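Local coordinates for protein amidohydrolase (Thermotoga maritima, PDB 3OOQ) that probably acts as a hydrolase of the amidohydrolase family, perhaps as an allantoinase, at residues G80-D85 against P119-N123; A153-K159 against T171-T175. All coordinates share one frame; numbering follows the deposited sequence.

Contact 1: G80-D85 against P119-N123; sequences GNEATD and PGSAN
Asn81 OD1 accepts the backbone N-H of Ala122 at 3.1 Å from N, the donor lying well above the amide carbonyl plane, while a water 2.8 Å from the same OD1 also takes the N-H of Asn123. At the other end of the amide, ND2 reaches a second water that in turn receives Ser121 N, so one side chain holds the neighbouring loop both directly and through solvent. Because Gly120 carries no side chain, the Asn81 amide can settle over it, with ND2 3.9 Å from Gly120 CA. The backbones join at Gly80 O, which receives Gly120 N at 2.8 Å along an almost straight bond (170°). Further on, two successive inverse gamma turns, centred on Glu82 and Ala83, bend the 80-85 loop, and Ala83 CB meets Ala122 CB at 3.9 Å. Asn123 closes this end: with CG anti to its carbonyl carbon (chi1 -63°), ND2 donates to Glu82 O at 3.0 Å. That acceptor lies in the plane of the Asn123 amide, whereas the nitrogen stands above the Glu82 carbonyl plane. Thr88 OG1 and Tyr162 OH bond ND2 and OD1 of Asn123, fixing the amide's rotation. A leucine here would probably leave Glu82 O, Thr88 OG1 and Tyr162 OH without the amide that now joins them. The contact thus ties the loop after strand 54-64 to the loop between strands 112-117 and 125-133, with Val161 of helix 156-164 packing on both alanines.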
loop_
_atom_site.group_PDB
_atom_site.type_symbol
_atom_site.label_atom_id
_atom_site.label_comp_id
_atom_site.label_asym_id
_atom_site.label_seq_id
_atom_site.Cartn_x
_atom_site.Cartn_y
_atom_site.Cartn_z
ATOM N N GLY F 80 26.130 -7.691 -1.873
ATOM C CA GLY F 80 26.876 -7.207 -0.693
ATOM C C GLY F 80 26.165 -6.996 0.648
ATOM O O GLY F 80 26.827 -6.841 1.683
ATOM N N ASN F 81 24.831 -6.954 0.648
ATOM C CA ASN F 81 24.062 -6.685 1.874
ATOM C C ASN F 81 22.813 -7.540 1.941
ATOM O O ASN F 81 21.912 -7.366 1.126
ATOM C CB ASN F 81 23.645 -5.209 1.971
ATOM C CG ASN F 81 24.793 -4.285 2.369
ATOM O OD1 ASN F 81 25.277 -4.315 3.502
ATOM N ND2 ASN F 81 25.212 -3.438 1.437
ATOM N N GLU F 82 22.765 -8.448 2.915
ATOM C CA GLU F 82 21.568 -9.232 3.189
ATOM C C GLU F 82 20.656 -8.393 4.107
ATOM O O GLU F 82 20.477 -8.684 5.307
ATOM C CB GLU F 82 21.931 -10.589 3.818
ATOM C CG GLU F 82 20.746 -11.530 4.018
ATOM C CD GLU F 82 19.923 -11.678 2.760
ATOM O OE1 GLU F 82 18.757 -11.218 2.755
ATOM O OE2 GLU F 82 20.456 -12.205 1.761
ATOM N N ALA F 83 20.092 -7.343 3.517
ATOM C CA ALA F 83 19.403 -6.298 4.263
ATOM C C ALA F 83 17.948 -6.657 4.566
ATOM O O ALA F 83 17.056 -5.825 4.410
ATOM C CB ALA F 83 19.499 -4.972 3.502
ATOM N N THR F 84 17.723 -7.895 5.005
ATOM C CA THR F 84 16.384 -8.401 5.326
ATOM C C THR F 84 16.296 -8.859 6.772
ATOM O O THR F 84 15.313 -9.498 7.175
ATOM C CB THR F 84 16.052 -9.607 4.447
ATOM O OG1 THR F 84 17.068 -10.607 4.635
ATOM C CG2 THR F 84 16.021 -9.187 2.982
ATOM N N ASP F 85 17.336 -8.549 7.547
ATOM C CA ASP F 85 17.481 -9.051 8.907
ATOM C C ASP F 85 18.708 -8.356 9.498
ATOM O O ASP F 85 19.797 -8.433 8.913
ATOM C CB ASP F 85 17.680 -10.580 8.880
ATOM C CG ASP F 85 17.748 -11.196 10.271
ATOM O OD1 ASP F 85 17.489 -12.408 10.387
ATOM O OD2 ASP F 85 18.082 -10.512 11.249
ATOM N N PRO F 119 30.792 -8.305 3.737
ATOM C CA PRO F 119 29.501 -7.646 3.548
ATOM C C PRO F 119 29.597 -6.127 3.808
ATOM O O PRO F 119 30.570 -5.641 4.426
ATOM C CB PRO F 119 28.601 -8.306 4.604
ATOM C CG PRO F 119 29.248 -9.599 4.954
ATOM C CD PRO F 119 30.741 -9.339 4.794
ATOM N N GLY F 120 28.600 -5.389 3.323
ATOM C CA GLY F 120 28.503 -3.949 3.535
ATOM C C GLY F 120 27.988 -3.576 4.928
ATOM O O GLY F 120 28.120 -4.339 5.896
ATOM N N SER F 121 27.390 -2.398 5.024
ATOM C CA SER F 121 27.102 -1.795 6.317
ATOM C C SER F 121 25.597 -1.604 6.567
ATOM O O SER F 121 25.186 -0.773 7.376
ATOM C CB SER F 121 27.818 -0.458 6.398
ATOM O OG SER F 121 27.352 0.410 5.374
ATOM N N ALA F 122 24.779 -2.377 5.864
ATOM C CA ALA F 122 23.337 -2.337 6.078
ATOM C C ALA F 122 22.954 -2.871 7.450
ATOM O O ALA F 122 22.042 -2.331 8.093
ATOM C CB ALA F 122 22.620 -3.134 4.985
ATOM N N ASN F 123 23.622 -3.940 7.890
ATOM C CA ASN F 123 23.210 -4.648 9.103
ATOM C C ASN F 123 24.066 -4.358 10.318
ATOM O O ASN F 123 25.290 -4.319 10.192
ATOM C CB ASN F 123 23.232 -6.154 8.890
ATOM C CG ASN F 123 22.245 -6.613 7.839
ATOM O OD1 ASN F 123 21.411 -5.843 7.388
ATOM N ND2 ASN F 123 22.344 -7.875 7.447
HETATM O O HOH W 1 25.143 -5.785 5.869
HETATM O O HOH W 2 26.998 -1.152 2.319
#

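Contact 2: A153-K159 against T171-T175; sequences AFGENPK and TRMGT
Thr175 and Arg172 meet the 153-159 segment without a single direct hydrogen bond, an example of two helix starts joined by packing and water. The bond from CA to CB of Thr175 is directed toward 153-159; OG1 sits beside the backbone N (chi1 -59°), which leaves CG2 anti to that N, 3.4 Å from Ala153 O and 4.0 Å from Pro158 CG. The proline and threonine side chains meet roughly perpendicular. The hydroxyl shares a water with Gly155 O, at 2.7 Å from Thr175 OG1. Arg172 runs out extended and lays one face of its guanidinium over the backbone of Gly155, NH2 being 3.9 Å from Gly155 CA. The Glu156 side chain runs alongside it, and a water in the guanidinium plane links Glu156 OE2 to Arg172 NH2. Lys159, from helix 156-164, has its CB 3.7 Å from Thr171 N and its NZ 3.4 Å from Arg172 NH1. These two cations are brought together by a common anion: Asp79 of a neighbouring subunit makes a salt bridge to each, one carboxylate oxygen apiece. Behind this first shell, Asp232 holds Arg172 NE in a salt bridge, and Glu282 N bonds Glu156 OE2. Helix 172-198 is N-capped by Thr171, whose OG1 accepts Gly174 N at 3.0 Å and is also hydrogen-bonded to Glu82 of that neighbouring subunit. The contact sets the first turn of helix 156-164, just after strand 143-153, against the first turn of helix 172-198, while the Phe154 ring packs on helix 230-243.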
loop_
_atom_site.group_PDB
_atom_site.type_symbol
_atom_site.label_atom_id
_atom_site.label_comp_id
_atom_site.label_asym_id
_atom_site.label_seq_id
_atom_site.Cartn_x
_atom_site.Cartn_y
_atom_site.Cartn_z
ATOM N N ALA F 153 28.117 -2.959 11.910
ATOM C CA ALA F 153 27.928 -1.571 11.459
ATOM C C ALA F 153 27.167 -0.725 12.448
ATOM O O ALA F 153 26.199 -1.193 13.038
ATOM C CB ALA F 153 27.222 -1.533 10.104
ATOM N N PHE F 154 27.616 0.528 12.570
ATOM C CA PHE F 154 27.088 1.544 13.471
ATOM C C PHE F 154 26.774 2.759 12.642
ATOM O O PHE F 154 27.120 2.805 11.460
ATOM C CB PHE F 154 28.165 1.920 14.518
ATOM C CG PHE F 154 28.487 0.800 15.450
ATOM C CD1 PHE F 154 29.375 -0.213 15.073
ATOM C CD2 PHE F 154 27.834 0.695 16.659
ATOM C CE1 PHE F 154 29.638 -1.287 15.925
ATOM C CE2 PHE F 154 28.090 -0.377 17.514
ATOM C CZ PHE F 154 28.996 -1.361 17.148
ATOM N N GLY F 155 26.109 3.738 13.251
ATOM C CA GLY F 155 25.867 5.022 12.601
ATOM C C GLY F 155 24.643 4.996 11.696
ATOM O O GLY F 155 23.698 4.244 11.940
ATOM N N GLU F 156 24.653 5.837 10.665
ATOM C CA GLU F 156 23.443 6.125 9.871
ATOM C C GLU F 156 22.918 4.939 9.080
ATOM O O GLU F 156 21.702 4.745 9.010
ATOM C CB GLU F 156 23.671 7.305 8.909
ATOM C CG GLU F 156 23.922 8.661 9.598
ATOM C CD GLU F 156 24.188 9.788 8.605
ATOM O OE1 GLU F 156 23.658 9.733 7.478
ATOM O OE2 GLU F 156 24.917 10.742 8.947
ATOM N N ASN F 157 23.824 4.142 8.499
ATOM C CA ASN F 157 23.418 3.085 7.556
ATOM C C ASN F 157 22.462 2.054 8.167
ATOM O O ASN F 157 21.349 1.903 7.674
ATOM C CB ASN F 157 24.636 2.425 6.841
ATOM C CG ASN F 157 25.376 3.388 5.916
ATOM O OD1 ASN F 157 24.944 4.512 5.705
ATOM N ND2 ASN F 157 26.517 2.946 5.374
ATOM N N PRO F 158 22.863 1.370 9.265
ATOM C CA PRO F 158 21.933 0.364 9.815
ATOM C C PRO F 158 20.576 0.915 10.307
ATOM O O PRO F 158 19.553 0.270 10.100
ATOM C CB PRO F 158 22.718 -0.261 10.983
ATOM C CG PRO F 158 23.785 0.779 11.342
ATOM C CD PRO F 158 24.144 1.406 10.014
ATOM N N LYS F 159 20.563 2.085 10.941
ATOM C CA LYS F 159 19.299 2.663 11.381
ATOM C C LYS F 159 18.416 3.216 10.236
ATOM O O LYS F 159 17.201 3.261 10.392
ATOM C CB LYS F 159 19.516 3.726 12.472
ATOM C CG LYS F 159 20.172 5.030 12.006
ATOM C CD LYS F 159 20.100 6.122 13.120
ATOM C CE LYS F 159 20.725 7.452 12.657
ATOM N NZ LYS F 159 20.256 8.581 13.519
ATOM N N THR F 171 17.398 3.708 15.532
ATOM C CA THR F 171 18.207 4.700 16.250
ATOM C C THR F 171 19.580 4.089 16.552
ATOM O O THR F 171 19.738 2.868 16.549
ATOM C CB THR F 171 17.567 5.099 17.615
ATOM O OG1 THR F 171 17.506 3.944 18.457
ATOM C CG2 THR F 171 16.139 5.683 17.444
ATOM N N ARG F 172 20.553 4.936 16.850
ATOM C CA ARG F 172 21.838 4.468 17.385
ATOM C C ARG F 172 21.688 3.640 18.665
ATOM O O ARG F 172 22.411 2.673 18.843
ATOM C CB ARG F 172 22.797 5.653 17.609
ATOM C CG ARG F 172 23.392 6.206 16.307
ATOM C CD ARG F 172 24.394 7.345 16.581
ATOM N NE ARG F 172 25.108 7.741 15.361
ATOM C CZ ARG F 172 24.649 8.585 14.436
ATOM N NH1 ARG F 172 23.440 9.134 14.546
ATOM N NH2 ARG F 172 25.394 8.859 13.375
HETATM N N MSE F 173 20.758 4.017 19.551
HETATM C CA MSE F 173 20.499 3.261 20.780
HETATM C C MSE F 173 20.115 1.824 20.442
HETATM O O MSE F 173 20.575 0.878 21.088
HETATM C CB MSE F 173 19.346 3.862 21.607
HETATM C CG MSE F 173 19.407 5.361 21.879
HETATM SE SE MSE F 173 18.043 5.789 23.208
HETATM C CE MSE F 173 16.455 5.520 22.028
ATOM N N GLY F 174 19.239 1.695 19.444
ATOM C CA GLY F 174 18.751 0.404 18.972
ATOM C C GLY F 174 19.815 -0.444 18.299
ATOM O O GLY F 174 19.849 -1.643 18.514
ATOM N N THR F 175 20.666 0.165 17.473
ATOM C CA THR F 175 21.778 -0.571 16.814
ATOM C C THR F 175 22.717 -1.247 17.833
ATOM O O THR F 175 23.044 -2.426 17.714
ATOM C CB THR F 175 22.578 0.376 15.924
ATOM O OG1 THR F 175 21.697 0.927 14.947
ATOM C CG2 THR F 175 23.766 -0.334 15.224
HETATM O O HOH W 3 22.911 3.293 14.356
HETATM O O HOH W 4 24.866 11.129 11.617
HETATM O O HOH W 5 22.471 10.958 12.727
#

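How the contacts relate
The two contacts follow one another along the chain, yet their centres lie 13 Å apart and they touch. Ser121 OG and Asn157 ND2, at 2.7 Å, probably form a hydrogen bond, and Ser121 O also packs on Pro158 CD at 3.6 Å, so the 119-123 loop rests on the start of helix 156-164. Asn123 O lies 3.4 Å from Ala153 CB. Both contacts also face other subunits through the same kind of pair: Glu82 of contact 1 bonds Thr171 of one neighbouring subunit, and Thr171 of contact 2 bonds Glu82 of another, so both contacts border subunit interfaces.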